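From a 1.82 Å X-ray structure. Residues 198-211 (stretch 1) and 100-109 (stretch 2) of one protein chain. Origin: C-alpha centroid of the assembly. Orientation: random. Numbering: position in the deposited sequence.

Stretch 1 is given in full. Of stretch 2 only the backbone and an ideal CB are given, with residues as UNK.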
# COMPACT_ATOMS: atom_id res chain seq x y z
N VAL A 198 -25.71 -10.14 -13.79
CA VAL A 198 -24.77 -9.32 -13.03
C VAL A 198 -24.40 -8.08 -13.86
O VAL A 198 -24.58 -8.09 -15.08
CB VAL A 198 -23.46 -10.09 -12.66
CG1 VAL A 198 -23.76 -11.31 -11.79
CG2 VAL A 198 -22.68 -10.49 -13.91
N PRO A 199 -23.90 -7.02 -13.20
CA PRO A 199 -23.45 -5.86 -13.97
C PRO A 199 -22.23 -6.19 -14.84
O PRO A 199 -21.17 -6.55 -14.33
CB PRO A 199 -23.07 -4.84 -12.89
CG PRO A 199 -23.82 -5.26 -11.69
CD PRO A 199 -23.88 -6.75 -11.76
N VAL A 200 -22.42 -6.11 -16.16
CA VAL A 200 -21.32 -6.20 -17.11
C VAL A 200 -21.19 -4.80 -17.70
O VAL A 200 -22.08 -4.33 -18.41
CB VAL A 200 -21.58 -7.26 -18.21
CG1 VAL A 200 -20.38 -7.36 -19.14
CG2 VAL A 200 -21.88 -8.62 -17.58
N ILE A 201 -20.07 -4.15 -17.39
CA ILE A 201 -19.95 -2.70 -17.57
C ILE A 201 -19.09 -2.30 -18.77
O ILE A 201 -17.94 -2.73 -18.90
CB ILE A 201 -19.46 -2.01 -16.27
CG1 ILE A 201 -20.46 -2.28 -15.14
CG2 ILE A 201 -19.26 -0.51 -16.48
CD1 ILE A 201 -19.86 -2.20 -13.75
N ASP A 202 -19.68 -1.48 -19.63
CA ASP A 202 -18.97 -0.86 -20.74
C ASP A 202 -18.56 0.56 -20.35
O ASP A 202 -19.39 1.37 -19.95
CB ASP A 202 -19.86 -0.82 -21.99
CG ASP A 202 -19.45 0.26 -22.98
OD1 ASP A 202 -18.25 0.35 -23.31
OD2 ASP A 202 -20.33 1.01 -23.43
N GLY A 203 -17.26 0.84 -20.47
CA GLY A 203 -16.71 2.14 -20.13
C GLY A 203 -17.13 3.28 -21.03
O GLY A 203 -17.17 4.43 -20.59
N VAL A 204 -17.43 2.97 -22.29
CA VAL A 204 -17.88 3.98 -23.26
C VAL A 204 -19.17 4.65 -22.78
O VAL A 204 -19.22 5.87 -22.61
CB VAL A 204 -18.06 3.40 -24.68
CG1 VAL A 204 -18.61 4.45 -25.64
CG2 VAL A 204 -16.75 2.83 -25.21
N SER A 205 -20.19 3.83 -22.55
CA SER A 205 -21.48 4.30 -22.06
C SER A 205 -21.35 4.98 -20.69
O SER A 205 -21.97 6.02 -20.45
CB SER A 205 -22.49 3.15 -22.02
OG SER A 205 -22.03 2.09 -21.19
N ALA A 206 -20.55 4.38 -19.81
CA ALA A 206 -20.31 4.92 -18.47
C ALA A 206 -19.66 6.30 -18.50
O ALA A 206 -20.06 7.19 -17.75
CB ALA A 206 -19.46 3.94 -17.66
N ALA A 207 -18.67 6.48 -19.38
CA ALA A 207 -17.95 7.75 -19.51
C ALA A 207 -18.86 8.86 -20.02
O ALA A 207 -18.76 10.00 -19.58
CB ALA A 207 -16.73 7.59 -20.40
N VAL A 208 -19.74 8.51 -20.96
CA VAL A 208 -20.75 9.45 -21.48
C VAL A 208 -21.62 9.97 -20.34
O VAL A 208 -21.86 11.18 -20.23
CB VAL A 208 -21.62 8.80 -22.59
CG1 VAL A 208 -22.83 9.66 -22.93
CG2 VAL A 208 -20.78 8.56 -23.84
N LYS A 209 -22.06 9.07 -19.47
CA LYS A 209 -22.89 9.43 -18.32
C LYS A 209 -22.13 10.28 -17.30
O LYS A 209 -22.72 11.15 -16.65
CB LYS A 209 -23.49 8.20 -17.64
CG LYS A 209 -24.31 7.26 -18.55
CD LYS A 209 -25.30 8.00 -19.46
CE LYS A 209 -26.53 8.49 -18.71
NZ LYS A 209 -27.46 9.21 -19.63
N MET A 210 -20.82 10.04 -17.17
CA MET A 210 -19.97 10.82 -16.28
C MET A 210 -19.81 12.26 -16.77
O MET A 210 -19.87 13.20 -15.97
CB MET A 210 -18.60 10.16 -16.08
CG MET A 210 -18.61 8.84 -15.30
SD MET A 210 -19.49 8.89 -13.72
CE MET A 210 -21.12 8.32 -14.22
N VAL A 211 -19.60 12.42 -18.07
CA VAL A 211 -19.51 13.74 -18.69
C VAL A 211 -20.82 14.50 -18.51
O VAL A 211 -20.81 15.66 -18.07
CB VAL A 211 -19.12 13.66 -20.19
CG1 VAL A 211 -19.16 15.04 -20.83
CG2 VAL A 211 -17.74 13.05 -20.37
N UNK A 100 -13.98 5.25 -16.11
CA UNK A 100 -15.43 5.25 -15.91
C UNK A 100 -15.99 3.87 -15.56
O UNK A 100 -16.83 3.76 -14.66
CB UNK A 100 -16.12 5.77 -17.17
N UNK A 101 -15.52 2.84 -16.25
CA UNK A 101 -15.98 1.47 -16.02
C UNK A 101 -15.61 0.97 -14.62
O UNK A 101 -16.43 0.34 -13.95
CB UNK A 101 -15.39 0.54 -17.08
N UNK A 102 -14.39 1.27 -14.19
CA UNK A 102 -13.91 0.90 -12.85
C UNK A 102 -14.68 1.65 -11.77
O UNK A 102 -15.06 1.07 -10.75
CB UNK A 102 -12.41 1.19 -12.72
N UNK A 103 -14.91 2.95 -11.99
CA UNK A 103 -15.69 3.79 -11.08
C UNK A 103 -17.10 3.24 -10.88
O UNK A 103 -17.58 3.14 -9.74
CB UNK A 103 -15.76 5.22 -11.61
N UNK A 104 -17.76 2.88 -11.98
CA UNK A 104 -19.11 2.31 -11.94
C UNK A 104 -19.16 0.96 -11.24
O UNK A 104 -20.11 0.65 -10.52
CB UNK A 104 -19.66 2.16 -13.36
N UNK A 105 -18.12 0.15 -11.47
CA UNK A 105 -18.04 -1.20 -10.91
C UNK A 105 -18.04 -1.21 -9.39
O UNK A 105 -18.66 -2.08 -8.77
CB UNK A 105 -16.78 -1.90 -11.42
N UNK A 106 -17.36 -0.23 -8.79
CA UNK A 106 -17.26 -0.13 -7.33
C UNK A 106 -18.58 0.34 -6.70
O UNK A 106 -18.75 0.24 -5.48
CB UNK A 106 -16.13 0.83 -6.95
N UNK A 107 -19.48 0.85 -7.53
CA UNK A 107 -20.78 1.35 -7.06
C UNK A 107 -21.87 0.27 -7.06
O UNK A 107 -22.92 0.45 -6.45
CB UNK A 107 -21.23 2.52 -7.93
N UNK A 108 -21.60 -0.85 -7.74
CA UNK A 108 -22.59 -1.92 -7.88
C UNK A 108 -22.10 -3.29 -7.40
O UNK A 108 -22.87 -4.25 -7.35
CB UNK A 108 -23.02 -2.03 -9.35
N UNK A 109 -20.82 -3.37 -7.04
CA UNK A 109 -20.22 -4.61 -6.55
C UNK A 109 -19.04 -4.31 -5.62
O UNK A 109 -18.44 -3.24 -5.69
CB UNK A 109 -19.76 -5.48 -7.72

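Stretch 2 begins as a helix and crosses helix 203-211 at 85°, with the axes 8.3 Å apart at closest approach. No hydrogen bond joins the two stretches, so the fit is one of apolar shape.

Position 100 points its CB toward stretch 1. The ideal CB lies 3.4 Å from Ala207 N and 3.8 Å from both Ala206 C and Gly203 O. Little room is left there, so a small residue suits. It is Ala100, a knob among Gly203, Ala206, Ala207 and Met210. Its CB lies 3.8 Å from Ala207 CB and 3.9 Å from Ala206 CB.

Position 101 points sideways, yet its CA is 4.2 Å from the CA of Gly203. The ideal CB is 3.7 Å from Gly203 CA and 4.1 Å from Ile201 CG2. Such closeness favours a small apolar side chain. Ala101 is found, with CB 4.0 Å from Ile201 CG2. A CB on Gly203 would come within a tight 3.4 Å of Ala101 CB.

Position 102 points away and position 103 sideways, with nothing of stretch 1 near either CB. Many residues would serve. They are Met102, which makes no contact, and His103, whose ring nitrogens are hydrogen-bonded outside the two stretches.

Position 104 points toward stretch 1, with its ideal CB 4.1 Å from Ile201 CG2 and 4.7 Å from Ala206 CB. Leucine or methionine would suit this apolar surface. It is Met104, with chi1 and chi2 both m. Its CG meets Ala206 CB at 3.7 Å, and its CE reaches Met210 CE at 3.5 Å.

Position 105 points sideways, its ideal CB 3.9 Å from Ile201 CD1. Alanine or another small residue fits beside that methyl. Ala105 is found: Ile201 CD1 packs 3.5 Å from its CA and 3.8 Å from its CB.

Position 106 points away, so stretch 1 leaves the choice open. It is Thr106, whose OG1 donates to His103 O at 2.9 Å, back along its own stretch.

Position 107 points sideways into space that stretch 1 does not fill. Several types are possible. Met107 is found, and its end comes nearer without making contact.

Position 108 points toward stretch 1, with its ideal CB 4.1 Å from Pro199 CG. A medium apolar residue suits. It is Val108, whose CG2 lies 3.8 Å from Pro199 CG and 4.0 Å from Ile201 CD1.

Position 109 has left the helix. Its CB points toward stretch 1, but nothing there lies within 5.5 Å of the ideal CB, so several sizes could be fitted. It is Ala109, which makes no contact.

Stretch 2 (100-109) AAMHMATMVA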
# COMPACT_ATOMS: atom_id res chain seq x y z
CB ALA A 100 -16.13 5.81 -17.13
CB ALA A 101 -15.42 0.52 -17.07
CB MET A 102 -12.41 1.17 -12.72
CG MET A 102 -11.52 0.25 -13.53
SD MET A 102 -9.80 0.78 -13.49
CE MET A 102 -9.07 -0.34 -14.69
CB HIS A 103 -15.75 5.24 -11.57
CG HIS A 103 -14.58 6.07 -11.14
ND1 HIS A 103 -13.33 5.96 -11.71
CD2 HIS A 103 -14.49 7.05 -10.22
CE1 HIS A 103 -12.51 6.82 -11.13
NE2 HIS A 103 -13.19 7.50 -10.22
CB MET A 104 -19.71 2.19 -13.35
CG MET A 104 -19.98 3.51 -14.07
SD MET A 104 -21.17 4.60 -13.27
CE MET A 104 -20.08 5.58 -12.23
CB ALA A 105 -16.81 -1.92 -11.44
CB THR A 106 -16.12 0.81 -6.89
OG1 THR A 106 -16.36 2.13 -7.37
CG2 THR A 106 -14.77 0.31 -7.43
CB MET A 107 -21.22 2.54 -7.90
CG MET A 107 -20.34 3.77 -7.76
SD MET A 107 -20.91 5.14 -8.78
CE MET A 107 -19.59 6.32 -8.52
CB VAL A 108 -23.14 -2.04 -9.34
CG1 VAL A 108 -24.03 -0.85 -9.67
CG2 VAL A 108 -22.00 -2.17 -10.35
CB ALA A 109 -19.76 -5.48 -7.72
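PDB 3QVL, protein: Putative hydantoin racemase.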